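Local structure of antifreeze protein (Uncultured bacterium, 6EIO) at residues Thr45-Thr50 / Thr220-Thr225. The protein binds ice as an antifreeze protein of an Antarctic microbial consortium, with two faces of interaction with ice. Residues are numbered along the deposited sequence; the frame is centred on the assembly and turned at random.
Sequences TNTGAT and TMEGNT
The hydroxyl of T50 joins both segments through its oxygen: OG1 donates to N46 OD1 at 2.6 Å. The same OG1 accepts the backbone N-H of N224 at 2.9 Å, nearly straight at 165°. With chi1 at -69°, OG1 lies anti to its own carbonyl carbon, turned toward the bend at G223-N224, while CG2 rests 3.5 Å from N224 O. Threonine suits this buried place because one small branch supplies donor and acceptor together and the methyl packs against the N224 backbone. An alanine here would probably leave N224 N and N46 OD1 without their shared hydroxyl partner, so that the two turns would be less firmly tied. The N46 amide, swung anti to the backbone N (chi1 178°), suits its place by offering OD1 as acceptor and ND2 as donor to both G48 O and G66 O. Its OD1 also touches M221 CB at 3.5 Å, the side chains crossing nearly at right angles; M221, buried beside F67, suits a non-polar chain.

Upstream the strands run parallel, with M221 N bonded to T45 O, T47 N to M221 O and G223 N to T47 O. On the face carrying T45 and T220, T47 and E222 lie side by side, and a water links T47 OG1 to M221 O. Positive phi angles favour glycine at G48 and G223. The N224 side chain turns back, its OD1 accepting E222 N from above the carbonyl plane and its ND2 reaching D203 O and A206 O, a double role fitting asparagine. Such asparagine and threonine side chains, tying turns between neighbouring parallel strands, fit the beta-solenoid of ice-binding-like proteins.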
loop_
_atom_site.group_PDB
_atom_site.type_symbol
_atom_site.label_atom_id
_atom_site.label_comp_id
_atom_site.label_asym_id
_atom_site.label_seq_id
_atom_site.Cartn_x
_atom_site.Cartn_y
_atom_site.Cartn_z
ATOM N N THR A 45 -0.715 16.812 2.020
ATOM C CA THR A 45 -1.812 17.688 2.402
ATOM C C THR A 45 -2.803 16.890 3.224
ATOM O O THR A 45 -3.252 15.832 2.793
ATOM C CB THR A 45 -2.531 18.273 1.169
ATOM O OG1 THR A 45 -1.611 19.028 0.378
ATOM C CG2 THR A 45 -3.670 19.194 1.575
ATOM N N ASN A 46 -3.168 17.417 4.381
ATOM C CA ASN A 46 -4.143 16.799 5.248
ATOM C C ASN A 46 -5.248 17.784 5.597
ATOM O O ASN A 46 -5.011 18.975 5.804
ATOM C CB ASN A 46 -3.504 16.345 6.544
ATOM C CG ASN A 46 -4.524 15.758 7.460
ATOM O OD1 ASN A 46 -5.096 14.712 7.142
ATOM N ND2 ASN A 46 -4.846 16.467 8.549
ATOM N N THR A 47 -6.454 17.229 5.724
ATOM C CA THR A 47 -7.644 17.898 6.218
ATOM C C THR A 47 -8.191 17.115 7.414
ATOM O O THR A 47 -8.352 15.887 7.336
ATOM C CB THR A 47 -8.702 17.937 5.067
ATOM O OG1 THR A 47 -8.137 18.667 3.960
ATOM C CG2 THR A 47 -9.990 18.600 5.521
ATOM N N GLY A 48 -8.501 17.820 8.501
ATOM C CA GLY A 48 -9.178 17.199 9.619
ATOM C C GLY A 48 -8.333 16.238 10.452
ATOM O O GLY A 48 -7.118 16.198 10.367
ATOM N N ALA A 49 -8.986 15.493 11.365
ATOM C CA ALA A 49 -8.321 14.791 12.487
ATOM C C ALA A 49 -7.672 13.440 12.132
ATOM O O ALA A 49 -7.838 12.435 12.839
ATOM C CB ALA A 49 -9.311 14.584 13.639
ATOM N N THR A 50 -6.951 13.412 11.024
ATOM C CA THR A 50 -6.143 12.269 10.665
ATOM C C THR A 50 -5.200 11.920 11.802
ATOM O O THR A 50 -4.672 12.802 12.482
ATOM C CB THR A 50 -5.356 12.616 9.406
ATOM O OG1 THR A 50 -6.302 12.710 8.334
ATOM C CG2 THR A 50 -4.270 11.592 9.049
ATOM N N THR A 220 -2.411 12.842 -0.102
ATOM C CA THR A 220 -3.521 13.668 0.348
ATOM C C THR A 220 -4.389 12.832 1.283
ATOM O O THR A 220 -4.728 11.694 0.959
ATOM C CB THR A 220 -4.335 14.172 -0.849
ATOM O OG1 THR A 220 -3.482 14.907 -1.730
ATOM C CG2 THR A 220 -5.486 15.061 -0.428
ATOM N N MET A 221 -4.730 13.410 2.431
ATOM C CA MET A 221 -5.442 12.719 3.487
ATOM C C MET A 221 -6.594 13.584 3.981
ATOM O O MET A 221 -6.514 14.819 3.989
ATOM C CB MET A 221 -4.465 12.400 4.647
ATOM C CG MET A 221 -3.410 11.355 4.283
ATOM S SD MET A 221 -2.050 11.273 5.477
ATOM C CE MET A 221 -1.255 12.829 5.131
ATOM N N GLU A 222 -7.660 12.926 4.414
ATOM C CA GLU A 222 -8.780 13.613 5.052
ATOM C C GLU A 222 -9.357 12.688 6.125
ATOM O O GLU A 222 -9.945 11.651 5.830
ATOM C CB GLU A 222 -9.829 14.024 4.019
ATOM C CG GLU A 222 -10.970 14.798 4.655
ATOM C CD GLU A 222 -11.834 15.628 3.704
ATOM O OE1 GLU A 222 -11.592 15.630 2.489
ATOM O OE2 GLU A 222 -12.760 16.278 4.237
ATOM N N GLY A 223 -9.164 13.057 7.389
ATOM C CA GLY A 223 -9.736 12.288 8.482
ATOM C C GLY A 223 -9.423 10.804 8.460
ATOM O O GLY A 223 -10.307 9.984 8.719
ATOM N N ASN A 224 -8.172 10.439 8.195
ATOM C CA ASN A 224 -7.815 9.039 8.040
ATOM C C ASN A 224 -7.161 8.462 9.287
ATOM O O ASN A 224 -6.636 9.185 10.133
ATOM C CB ASN A 224 -6.852 8.875 6.859
ATOM C CG ASN A 224 -7.441 9.414 5.590
ATOM O OD1 ASN A 224 -6.895 10.337 4.978
ATOM N ND2 ASN A 224 -8.583 8.849 5.204
ATOM N N THR A 225 -7.146 7.129 9.360
ATOM C CA THR A 225 -6.370 6.419 10.367
ATOM C C THR A 225 -5.337 5.557 9.660
ATOM O O THR A 225 -5.694 4.692 8.860
ATOM C CB THR A 225 -7.262 5.530 11.229
ATOM O OG1 THR A 225 -8.271 6.354 11.791
ATOM C CG2 THR A 225 -6.452 4.822 12.321
HETATM O O HOH W 1 -7.019 16.950 2.318
HETATM O O HOH W 2 -8.927 10.165 11.917
#